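Local structure of TATA-box-binding protein (Methanococcus jannaschii, 2Z8U) at residues B[25-30]-B[63-68]; B[32-37]-B[48-53]. The protein probably acts as a general archaeal transcription factor that recognises and binds the TATA box close to the transcription start. All coordinates share one frame; numbering follows the deposited sequence.

Contact 1 of 2, residues B[25-30]-B[63-68]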
loop_
_atom_site.group_PDB
_atom_site.type_symbol
_atom_site.label_atom_id
_atom_site.label_comp_id
_atom_site.label_asym_id
_atom_site.label_seq_id
_atom_site.Cartn_x
_atom_site.Cartn_y
_atom_site.Cartn_z
ATOM N N GLY B 25 -26.732 8.979 -30.915
ATOM C CA GLY B 25 -28.150 8.721 -30.656
ATOM C C GLY B 25 -28.339 8.376 -29.199
ATOM O O GLY B 25 -27.435 8.598 -28.413
ATOM N N ASP B 26 -29.495 7.801 -28.841
ATOM C CA ASP B 26 -29.936 7.700 -27.429
ATOM C C ASP B 26 -30.189 6.296 -26.855
ATOM O O ASP B 26 -30.108 6.100 -25.628
ATOM C CB ASP B 26 -31.238 8.507 -27.219
ATOM C CG ASP B 26 -31.086 10.002 -27.561
ATOM O OD1 ASP B 26 -30.099 10.657 -27.129
ATOM O OD2 ASP B 26 -32.001 10.530 -28.246
ATOM N N ASN B 27 -30.580 5.359 -27.708
ATOM C CA ASN B 27 -31.030 4.039 -27.270
ATOM C C ASN B 27 -31.018 3.187 -28.530
ATOM O O ASN B 27 -32.060 2.753 -29.027
ATOM C CB ASN B 27 -32.434 4.136 -26.622
ATOM C CG ASN B 27 -33.050 2.778 -26.276
ATOM O OD1 ASN B 27 -32.357 1.808 -25.950
ATOM N ND2 ASN B 27 -34.378 2.718 -26.336
ATOM N N ILE B 28 -29.802 2.963 -29.015
ATOM C CA ILE B 28 -29.529 2.410 -30.336
ATOM C C ILE B 28 -29.723 0.899 -30.312
ATOM O O ILE B 28 -29.207 0.208 -29.430
ATOM C CB ILE B 28 -28.059 2.710 -30.785
ATOM C CG1 ILE B 28 -27.648 4.178 -30.512
ATOM C CG2 ILE B 28 -27.832 2.272 -32.252
ATOM C CD1 ILE B 28 -27.663 5.125 -31.718
ATOM N N ASP B 29 -30.483 0.393 -31.277
ATOM C CA ASP B 29 -30.749 -1.038 -31.368
ATOM C C ASP B 29 -29.553 -1.669 -32.058
ATOM O O ASP B 29 -29.477 -1.670 -33.274
ATOM C CB ASP B 29 -32.060 -1.242 -32.148
ATOM C CG ASP B 29 -32.436 -2.694 -32.373
ATOM O OD1 ASP B 29 -31.628 -3.634 -32.171
ATOM O OD2 ASP B 29 -33.613 -2.882 -32.755
ATOM N N LEU B 30 -28.625 -2.223 -31.283
ATOM C CA LEU B 30 -27.387 -2.801 -31.867
ATOM C C LEU B 30 -27.595 -4.061 -32.727
ATOM O O LEU B 30 -26.804 -4.323 -33.640
ATOM C CB LEU B 30 -26.351 -3.070 -30.760
ATOM C CG LEU B 30 -25.882 -1.810 -30.007
ATOM C CD1 LEU B 30 -24.886 -2.184 -28.937
ATOM C CD2 LEU B 30 -25.282 -0.765 -30.979
ATOM N N ILE B 63 -19.532 0.861 -30.870
ATOM C CA ILE B 63 -20.819 1.523 -30.708
ATOM C C ILE B 63 -21.614 0.913 -29.550
ATOM O O ILE B 63 -21.814 -0.301 -29.515
ATOM C CB ILE B 63 -21.683 1.431 -31.992
ATOM C CG1 ILE B 63 -20.879 1.861 -33.232
ATOM C CG2 ILE B 63 -22.983 2.244 -31.808
ATOM C CD1 ILE B 63 -21.615 1.718 -34.548
ATOM N N PHE B 64 -22.106 1.764 -28.649
ATOM C CA PHE B 64 -22.905 1.299 -27.512
ATOM C C PHE B 64 -24.397 1.625 -27.685
ATOM O O PHE B 64 -24.754 2.530 -28.437
ATOM C CB PHE B 64 -22.360 1.926 -26.223
ATOM C CG PHE B 64 -21.027 1.367 -25.788
ATOM C CD1 PHE B 64 -20.950 0.113 -25.172
ATOM C CD2 PHE B 64 -19.864 2.084 -25.986
ATOM C CE1 PHE B 64 -19.719 -0.411 -24.757
ATOM C CE2 PHE B 64 -18.622 1.575 -25.566
ATOM C CZ PHE B 64 -18.558 0.320 -24.949
ATOM N N ARG B 65 -25.259 0.885 -26.978
ATOM C CA ARG B 65 -26.701 1.163 -26.926
ATOM C C ARG B 65 -27.003 2.611 -26.457
ATOM O O ARG B 65 -27.952 3.218 -26.914
ATOM C CB ARG B 65 -27.399 0.128 -26.006
ATOM C CG ARG B 65 -28.924 0.144 -26.007
ATOM C CD ARG B 65 -29.526 -1.223 -25.532
ATOM N NE ARG B 65 -28.977 -2.346 -26.314
ATOM C CZ ARG B 65 -29.417 -2.747 -27.516
ATOM N NH1 ARG B 65 -30.463 -2.165 -28.105
ATOM N NH2 ARG B 65 -28.812 -3.754 -28.134
ATOM N N SER B 66 -26.188 3.147 -25.556
ATOM C CA SER B 66 -26.285 4.561 -25.115
ATOM C C SER B 66 -26.124 5.578 -26.254
ATOM O O SER B 66 -26.468 6.746 -26.105
ATOM C CB SER B 66 -25.211 4.856 -24.072
ATOM O OG SER B 66 -23.920 4.848 -24.686
ATOM N N GLY B 67 -25.567 5.142 -27.371
ATOM C CA GLY B 67 -25.254 6.051 -28.469
ATOM C C GLY B 67 -23.798 6.483 -28.467
ATOM O O GLY B 67 -23.342 7.086 -29.445
ATOM N N LYS B 68 -23.077 6.182 -27.382
ATOM C CA LYS B 68 -21.628 6.444 -27.310
ATOM C C LYS B 68 -20.875 5.665 -28.379
ATOM O O LYS B 68 -21.130 4.476 -28.590
ATOM C CB LYS B 68 -21.053 6.068 -25.940
ATOM C CG LYS B 68 -19.521 6.223 -25.853
ATOM C CD LYS B 68 -19.056 5.831 -24.458
ATOM C CE LYS B 68 -17.600 6.139 -24.246
ATOM N NZ LYS B 68 -17.195 5.619 -22.902
HETATM O O HOH W 1 -30.844 -4.458 -29.597
#

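Contact 2 of 2, residues B[32-37]-B[48-53]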
loop_
_atom_site.group_PDB
_atom_site.type_symbol
_atom_site.label_atom_id
_atom_site.label_comp_id
_atom_site.label_asym_id
_atom_site.label_seq_id
_atom_site.Cartn_x
_atom_site.Cartn_y
_atom_site.Cartn_z
ATOM N N GLU B 32 -30.034 -4.434 -34.923
ATOM C CA GLU B 32 -30.310 -3.876 -36.242
ATOM C C GLU B 32 -29.079 -3.216 -36.867
ATOM O O GLU B 32 -28.896 -3.290 -38.070
ATOM C CB GLU B 32 -31.476 -2.888 -36.182
ATOM C CG GLU B 32 -32.831 -3.593 -36.064
ATOM C CD GLU B 32 -34.004 -2.664 -36.304
ATOM O OE1 GLU B 32 -33.785 -1.446 -36.468
ATOM O OE2 GLU B 32 -35.149 -3.164 -36.321
ATOM N N VAL B 33 -28.234 -2.580 -36.055
ATOM C CA VAL B 33 -26.943 -2.034 -36.554
ATOM C C VAL B 33 -26.108 -3.184 -37.132
ATOM O O VAL B 33 -25.567 -3.093 -38.244
ATOM C CB VAL B 33 -26.181 -1.264 -35.432
ATOM C CG1 VAL B 33 -24.816 -0.786 -35.899
ATOM C CG2 VAL B 33 -26.999 -0.071 -34.947
ATOM N N ALA B 34 -26.044 -4.301 -36.413
ATOM C CA ALA B 34 -25.300 -5.457 -36.917
ATOM C C ALA B 34 -25.884 -6.040 -38.207
ATOM O O ALA B 34 -25.149 -6.602 -39.031
ATOM C CB ALA B 34 -25.183 -6.525 -35.835
ATOM N N MET B 35 -27.196 -5.898 -38.399
ATOM C CA MET B 35 -27.826 -6.332 -39.651
ATOM C C MET B 35 -27.385 -5.527 -40.871
ATOM O O MET B 35 -27.474 -6.005 -41.993
ATOM C CB MET B 35 -29.343 -6.255 -39.557
ATOM C CG MET B 35 -29.938 -7.280 -38.636
ATOM S SD MET B 35 -31.712 -7.046 -38.588
ATOM C CE MET B 35 -32.211 -8.379 -37.564
ATOM N N ILE B 36 -26.921 -4.311 -40.668
ATOM C CA ILE B 36 -26.605 -3.510 -41.848
ATOM C C ILE B 36 -25.142 -3.147 -42.010
ATOM O O ILE B 36 -24.674 -3.010 -43.142
ATOM C CB ILE B 36 -27.504 -2.266 -41.978
ATOM C CG1 ILE B 36 -27.377 -1.397 -40.741
ATOM C CG2 ILE B 36 -28.968 -2.687 -42.315
ATOM C CD1 ILE B 36 -28.146 -0.105 -40.782
ATOM N N LEU B 37 -24.412 -2.986 -40.916
ATOM C CA LEU B 37 -22.978 -2.740 -41.048
ATOM C C LEU B 37 -22.237 -4.002 -41.453
ATOM O O LEU B 37 -22.341 -5.029 -40.789
ATOM C CB LEU B 37 -22.372 -2.179 -39.768
ATOM C CG LEU B 37 -22.926 -0.854 -39.260
ATOM C CD1 LEU B 37 -22.079 -0.390 -38.081
ATOM C CD2 LEU B 37 -22.960 0.198 -40.364
ATOM N N PRO B 48 -21.166 -5.751 -24.228
ATOM C CA PRO B 48 -22.365 -4.992 -24.577
ATOM C C PRO B 48 -22.247 -4.138 -25.852
ATOM O O PRO B 48 -23.272 -3.752 -26.401
ATOM C CB PRO B 48 -22.567 -4.078 -23.352
ATOM C CG PRO B 48 -21.599 -4.606 -22.283
ATOM C CD PRO B 48 -20.460 -5.119 -23.102
ATOM N N GLY B 49 -21.027 -3.851 -26.304
ATOM C CA GLY B 49 -20.802 -2.935 -27.442
ATOM C C GLY B 49 -20.669 -3.639 -28.785
ATOM O O GLY B 49 -20.382 -4.848 -28.849
ATOM N N LEU B 50 -20.894 -2.893 -29.864
ATOM C CA LEU B 50 -20.749 -3.434 -31.215
ATOM C C LEU B 50 -19.488 -2.884 -31.844
ATOM O O LEU B 50 -19.235 -1.676 -31.769
ATOM C CB LEU B 50 -21.975 -3.089 -32.088
ATOM C CG LEU B 50 -21.948 -3.494 -33.561
ATOM C CD1 LEU B 50 -23.355 -3.805 -34.030
ATOM C CD2 LEU B 50 -21.278 -2.451 -34.466
ATOM N N VAL B 51 -18.728 -3.752 -32.511
ATOM C CA VAL B 51 -17.472 -3.354 -33.167
ATOM C C VAL B 51 -17.614 -3.388 -34.680
ATOM O O VAL B 51 -18.067 -4.382 -35.231
ATOM C CB VAL B 51 -16.279 -4.260 -32.739
ATOM C CG1 VAL B 51 -14.987 -3.842 -33.441
ATOM C CG2 VAL B 51 -16.105 -4.232 -31.226
ATOM N N CYS B 52 -17.257 -2.284 -35.338
ATOM C CA CYS B 52 -17.240 -2.203 -36.793
ATOM C C CYS B 52 -15.841 -1.800 -37.261
ATOM O O CYS B 52 -15.327 -0.752 -36.874
ATOM C CB CYS B 52 -18.266 -1.202 -37.325
ATOM S SG CYS B 52 -18.241 -1.106 -39.185
ATOM N N ARG B 53 -15.234 -2.640 -38.090
ATOM C CA ARG B 53 -13.877 -2.398 -38.575
ATOM C C ARG B 53 -13.890 -2.057 -40.050
ATOM O O ARG B 53 -14.163 -2.915 -40.892
ATOM C CB ARG B 53 -12.977 -3.598 -38.299
ATOM C CG ARG B 53 -12.320 -3.559 -36.935
ATOM C CD ARG B 53 -11.444 -4.775 -36.717
ATOM N NE ARG B 53 -12.080 -5.735 -35.820
ATOM C CZ ARG B 53 -11.802 -5.834 -34.523
ATOM N NH1 ARG B 53 -10.884 -5.031 -33.977
ATOM N NH2 ARG B 53 -12.433 -6.737 -33.772
#

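Contact 1 of 2, residues B[25-30]-B[63-68]
The one direct hydrogen bond between these loops is backbone to backbone: I28 N gives its hydrogen to a lone pair of R65 O, in the carbonyl plane, at 2.8 Å and a fairly straight 158°. Beside it G67 CA points a hydrogen almost straight at G25 O, 3.4 Å away. There is no space here for a side chain on G67, because a CB would run into G25 O. R65 carries its side chain back across the other loop, CG anti to the backbone N and the chain bent at chi3 (-53°), so that one guanidinium face lies over I28 O and L30 CG. Water 1 links the charges: it donates to D29 OD1 at 2.8 Å and accepts weakly from R65 NH2. L30 packs against the start of the turn, its CD1 3.6 Å from I63 O and its CD2 3.9 Å from I63 CG2. An alanine here would probably loosen the loop against the turn, since both methyls that meet I63, and CG, which lies against one face of the R65 guanidinium, would go. Further out, D29 OD1 caps E32 N at the start of helix 30-36, while S66 OG accepts from K68 N in an ST turn. F64 to G67 form a type I turn with a G1 bulge, the tip of the hairpin joining strands 59-63 and 68-72 in the first repeat of the TBP saddle.

Contact 2 of 2, residues B[32-37]-B[48-53]
Apolar helix-on-sheet packing sets the short helix 30-36 against strand 50-54, near one end of the antiparallel sheet of the TBP saddle, in its first repeat. The contact is small, 183 Å² summed over both sides, and is made mostly by side chains. L50 and C52 both point at the helix, whereas V51 between them points away, to the other face of the sheet, where it packs on M127 of the second subunit. In the TBP family that concave face is the one that receives DNA. From the helix side come V33, A34 and L37; V33 O accepts from both I36 N and L37 N. L37 CD1 lies 4.0 Å from C52 CB, and C52 SG, anti to its own backbone N, is almost as near the same methyl. Helix 77-94 backs the group through L91, which V33 touches, and E90, beside L37. L50 carries most of the contact, CG anti to the backbone N and chi2 (148°) some way off a staggered value. Its CD1 lies 3.8 Å from V33 CG1. The same methyl also meets A34, touching CB and coming within 3.6 Å of the backbone at A34 N.

In the fold
Helix 30-36 ties the two contacts together: contact 1 holds the loop leading into it, with L30 as its first residue, and contact 2 packs its later part. Their centres are 10 Å apart. On the sheet side they meet as neighbouring antiparallel strands, with a probable hydrogen bond of 2.7 Å from I63 N to L50 O. Apolar packing also joins them, I28 CG2 lying 3.7 Å from V33 CG2. L50 CD1 packs against the backbone carbonyl oxygen L30 O, 3.5 Å away. L30 CD1 also reaches P48 O, at 3.4 Å. Both contacts belong to the first repeat, and along the chain 32-37 and 48-53 fall between 25-30 and 63-68.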